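Local coordinates for protein L-Ala-D/L-Glu Epimerase (Escherichia coli, PDB 1JPD) that belongs to the enolase superfamily, joining a mandelate racemase/muconate lactonizing enzyme-type N-terminal domain to a C-terminal TIM-barrel-like domain, at residues 122-126 / 299-303; 244-250 / 272-278. Residues are numbered along the deposited sequence.

Contact 1 of 2, residues 122-126 / 299-303; sequences VITAQ and ADLDG
Segment 299-303 approaches segment 122-126 obliquely: the touching parts run 64° apart, and the closest CA pair is Ala125 with Asp300, at 5.0 Å. Ala299 is still extended (phi/psi -122/120). Its O accepts the one hydrogen bond across the segments, from Ala125 N (3.1 Å, N-H...O 145°), and also receives a CA-H...O contact from Thr124 CA, at 3.1 Å and 156°. Ala299 CB meets Val122 CG1 at 3.8 Å. These contacts are where a TIM-type barrel closes, the last barrel strand, 298-299, meeting the first, 121-128, whose regular pairing is interrupted after Ile123. Asp300 (chi1 t) points its CA-to-CB bond away, yet its OD1 returns to 3.9 Å from Ala125 CB, while OD2 forms a salt bridge with Lys152 on strand 150-154. The chain then leaves the extended conformation. Leu301 (-119/18, chi1 m) brings its N to 4.3 Å from Thr124 CB and packs its side chain on Leu276, Leu290 and Leu322. Asp302 (-83/18, chi1 p) directs CB toward segment 122-126. Its OD1 lies 3.3 Å from Ala125 O, two acceptors in van der Waals proximity without a bond, and its OD2 is held by the indole NE1 of Trp306.

Contact 2 of 2, residues 244-250 / 272-278; sequences YEMVNIK and FSLMLGC
Strands 246-249 and 273-276 run parallel, their axes 4.7 Å apart at closest and crossing at -25°, with Met246 in register with Ser273 and Ile249 with Leu276. At Tyr244 the backbone O lies 3.4 Å from Phe272 CE2. Glu245 O accepts from Ser273 N (2.9 Å, 169°). Met246 (chi1 and chi2 t) reaches along the sheet until SD touches Met275 CB at 3.8 Å. Val247 bonds both ways, N to Ser273 O at 3.2 Å and, weakly, O from Met275 N at 3.1 Å (133°); its CG2 meets Leu274 CD2 at 3.7 Å. Asn248 shares the Met246 face, its ND2 3.5 Å from Met275 SD and hydrogen-bonded to Glu205. Ile249 repeats the alternation, N to Met275 O at 2.9 Å and O from Gly277 N at 2.8 Å (173°), with CD1 4.1 Å from Leu274 CD1. Lys250, the N-cap of helix 251-254, lays CG 3.6 Å from Gly277 C; an ideal CB on Gly277 would fall 2.4 Å from Asn248 OD1. This is a beta-alpha-beta unit of the barrel: Ile249 and Leu274 pack outward on helix 257-269, whereas Met246 and Met275 face inward onto Met203 of strand 203-205.

Overall arrangement
From the N terminus the chain first builds the antiparallel sheet of strands 6-15, 29-39 and 42-48 and several helices, then enters the barrel along strand 121-128. Contact 1 opens there and closes 173 residues later, so its loop takes in strands 150-154 through 273-276 and their helices. Contact 2 falls wholly within that loop and closes a much shorter one, whose 21 intervening residues include 17 in helices. The two contacts, centres about 13 Å apart, touch directly: Asp300 N lies 2.8 Å from Leu276 O, a probable hydrogen bond, and Leu301 CD2 packs 3.6 Å from Leu276 CD2. The chain at 299-301 thus links contact 2 to the seam at contact 1.

Contact 1 of 2, residues 122-126 / 299-303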
# COMPACT_ATOMS: atom_id res chain seq x y z
N VAL A 122 11.51 -10.09 2.88
CA VAL A 122 11.07 -9.04 1.97
C VAL A 122 11.61 -7.69 2.42
O VAL A 122 11.46 -7.32 3.59
CB VAL A 122 9.52 -8.94 1.94
CG1 VAL A 122 9.10 -7.77 1.06
CG2 VAL A 122 8.91 -10.24 1.45
N ILE A 123 12.24 -6.96 1.50
CA ILE A 123 12.79 -5.64 1.81
C ILE A 123 11.64 -4.64 1.84
O ILE A 123 10.92 -4.49 0.85
CB ILE A 123 13.83 -5.17 0.75
CG1 ILE A 123 15.07 -6.07 0.78
CG2 ILE A 123 14.22 -3.71 1.00
CD1 ILE A 123 16.16 -5.67 -0.21
N THR A 124 11.48 -3.97 2.97
CA THR A 124 10.42 -2.98 3.12
C THR A 124 11.00 -1.60 3.35
O THR A 124 12.03 -1.44 4.00
CB THR A 124 9.46 -3.35 4.29
OG1 THR A 124 10.17 -3.32 5.54
CG2 THR A 124 8.90 -4.74 4.08
N ALA A 125 10.33 -0.60 2.81
CA ALA A 125 10.79 0.77 2.92
C ALA A 125 10.72 1.31 4.34
O ALA A 125 9.69 1.23 5.00
CB ALA A 125 9.99 1.65 2.00
N GLN A 126 11.84 1.86 4.81
CA GLN A 126 11.88 2.46 6.13
C GLN A 126 11.70 3.94 5.93
O GLN A 126 12.35 4.55 5.08
CB GLN A 126 13.22 2.19 6.80
CG GLN A 126 13.24 0.90 7.56
CD GLN A 126 12.30 0.90 8.75
OE1 GLN A 126 11.77 -0.14 9.13
NE2 GLN A 126 12.11 2.06 9.37
N ALA A 299 8.56 -2.79 -2.00
CA ALA A 299 7.50 -3.22 -1.11
C ALA A 299 7.49 -2.29 0.10
O ALA A 299 8.48 -2.18 0.82
CB ALA A 299 7.73 -4.65 -0.66
N ASP A 300 6.37 -1.60 0.30
CA ASP A 300 6.22 -0.71 1.45
C ASP A 300 5.07 -1.32 2.26
O ASP A 300 3.92 -0.91 2.13
CB ASP A 300 5.88 0.70 0.97
CG ASP A 300 5.88 1.71 2.11
OD1 ASP A 300 6.30 1.35 3.23
OD2 ASP A 300 5.47 2.88 1.88
N LEU A 301 5.41 -2.32 3.09
CA LEU A 301 4.41 -3.03 3.88
C LEU A 301 4.57 -2.96 5.39
O LEU A 301 3.97 -3.77 6.09
CB LEU A 301 4.40 -4.50 3.48
CG LEU A 301 4.27 -4.87 2.00
CD1 LEU A 301 4.62 -6.35 1.80
CD2 LEU A 301 2.86 -4.57 1.51
N ASP A 302 5.33 -2.01 5.90
CA ASP A 302 5.52 -1.97 7.35
C ASP A 302 4.42 -1.27 8.15
O ASP A 302 4.61 -0.92 9.31
CB ASP A 302 6.90 -1.37 7.70
CG ASP A 302 6.99 0.13 7.48
OD1 ASP A 302 8.06 0.69 7.81
OD2 ASP A 302 6.02 0.75 7.00
N GLY A 303 3.25 -1.09 7.55
CA GLY A 303 2.16 -0.45 8.26
C GLY A 303 1.99 -0.95 9.69
O GLY A 303 1.87 -0.14 10.61

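Contact 2 of 2, residues 244-250 / 272-278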
# COMPACT_ATOMS: atom_id res chain seq x y z
N TYR A 244 3.25 8.93 -15.40
CA TYR A 244 3.96 8.12 -14.43
C TYR A 244 4.60 6.86 -15.02
O TYR A 244 4.09 6.26 -15.97
CB TYR A 244 3.01 7.71 -13.30
CG TYR A 244 2.35 8.85 -12.55
CD1 TYR A 244 1.16 9.43 -13.01
CD2 TYR A 244 2.92 9.37 -11.40
CE1 TYR A 244 0.56 10.48 -12.32
CE2 TYR A 244 2.32 10.42 -10.70
CZ TYR A 244 1.15 10.98 -11.17
OH TYR A 244 0.57 12.02 -10.47
N GLU A 245 5.73 6.44 -14.44
CA GLU A 245 6.41 5.25 -14.90
C GLU A 245 6.00 4.08 -14.01
O GLU A 245 6.02 2.92 -14.45
CB GLU A 245 7.92 5.43 -14.83
CG GLU A 245 8.50 6.23 -15.97
CD GLU A 245 8.29 7.73 -15.82
OE1 GLU A 245 8.18 8.41 -16.86
OE2 GLU A 245 8.26 8.22 -14.66
N MET A 246 5.61 4.39 -12.78
CA MET A 246 5.23 3.37 -11.79
C MET A 246 3.90 3.67 -11.09
O MET A 246 3.50 4.83 -10.98
CB MET A 246 6.34 3.26 -10.74
CG MET A 246 6.16 2.18 -9.68
SD MET A 246 7.52 2.29 -8.48
CE MET A 246 8.91 1.79 -9.52
N VAL A 247 3.21 2.63 -10.63
CA VAL A 247 1.95 2.79 -9.91
C VAL A 247 2.10 2.13 -8.55
O VAL A 247 2.69 1.06 -8.44
CB VAL A 247 0.76 2.13 -10.66
CG1 VAL A 247 0.58 2.77 -12.02
CG2 VAL A 247 0.99 0.64 -10.80
N ASN A 248 1.58 2.78 -7.51
CA ASN A 248 1.65 2.22 -6.16
C ASN A 248 0.32 1.51 -5.89
O ASN A 248 -0.72 2.15 -5.72
CB ASN A 248 1.86 3.35 -5.15
CG ASN A 248 1.98 2.85 -3.72
OD1 ASN A 248 1.24 1.96 -3.30
ND2 ASN A 248 2.89 3.44 -2.96
N ILE A 249 0.35 0.18 -5.85
CA ILE A 249 -0.85 -0.61 -5.61
C ILE A 249 -1.15 -0.80 -4.12
O ILE A 249 -0.27 -1.21 -3.36
CB ILE A 249 -0.73 -2.03 -6.24
CG1 ILE A 249 -0.55 -1.92 -7.75
CG2 ILE A 249 -1.97 -2.86 -5.91
CD1 ILE A 249 -0.18 -3.24 -8.42
N LYS A 250 -2.38 -0.48 -3.72
CA LYS A 250 -2.82 -0.64 -2.34
C LYS A 250 -4.20 -1.27 -2.38
O LYS A 250 -5.09 -0.79 -3.09
CB LYS A 250 -2.90 0.70 -1.62
CG LYS A 250 -1.56 1.30 -1.33
CD LYS A 250 -1.70 2.56 -0.50
CE LYS A 250 -0.35 3.19 -0.28
NZ LYS A 250 -0.43 4.38 0.59
N PHE A 272 4.09 -0.20 -17.21
CA PHE A 272 4.28 0.40 -15.90
C PHE A 272 5.05 -0.53 -14.97
O PHE A 272 4.92 -1.75 -15.07
CB PHE A 272 2.93 0.70 -15.23
CG PHE A 272 2.11 1.76 -15.91
CD1 PHE A 272 1.15 1.42 -16.86
CD2 PHE A 272 2.26 3.10 -15.57
CE1 PHE A 272 0.35 2.39 -17.45
CE2 PHE A 272 1.46 4.08 -16.16
CZ PHE A 272 0.50 3.73 -17.10
N SER A 273 5.86 0.05 -14.09
CA SER A 273 6.59 -0.74 -13.11
C SER A 273 5.65 -0.75 -11.89
O SER A 273 4.78 0.12 -11.78
CB SER A 273 7.94 -0.10 -12.76
OG SER A 273 7.85 1.31 -12.66
N LEU A 274 5.79 -1.72 -11.00
CA LEU A 274 4.89 -1.79 -9.86
C LEU A 274 5.53 -1.59 -8.50
O LEU A 274 6.72 -1.85 -8.31
CB LEU A 274 4.15 -3.13 -9.84
CG LEU A 274 3.46 -3.65 -11.10
CD1 LEU A 274 2.76 -4.95 -10.77
CD2 LEU A 274 2.47 -2.61 -11.62
N MET A 275 4.72 -1.15 -7.56
CA MET A 275 5.14 -0.96 -6.19
C MET A 275 3.96 -1.44 -5.35
O MET A 275 2.81 -1.30 -5.77
CB MET A 275 5.41 0.51 -5.91
CG MET A 275 5.93 0.75 -4.52
SD MET A 275 6.06 2.49 -4.12
CE MET A 275 6.30 2.36 -2.37
N LEU A 276 4.22 -2.04 -4.19
CA LEU A 276 3.14 -2.51 -3.34
C LEU A 276 3.14 -1.68 -2.07
O LEU A 276 4.14 -1.63 -1.36
CB LEU A 276 3.33 -4.00 -2.99
CG LEU A 276 2.28 -4.63 -2.07
CD1 LEU A 276 0.93 -4.63 -2.76
CD2 LEU A 276 2.67 -6.07 -1.72
N GLY A 277 2.03 -1.00 -1.80
CA GLY A 277 1.93 -0.17 -0.61
C GLY A 277 0.92 -0.69 0.39
O GLY A 277 0.38 -1.79 0.24
N CYS A 278 0.65 0.09 1.42
CA CYS A 278 -0.31 -0.31 2.43
C CYS A 278 -0.72 0.94 3.17
O CYS A 278 -0.14 2.00 2.98
CB CYS A 278 0.34 -1.27 3.43
SG CYS A 278 1.50 -0.42 4.57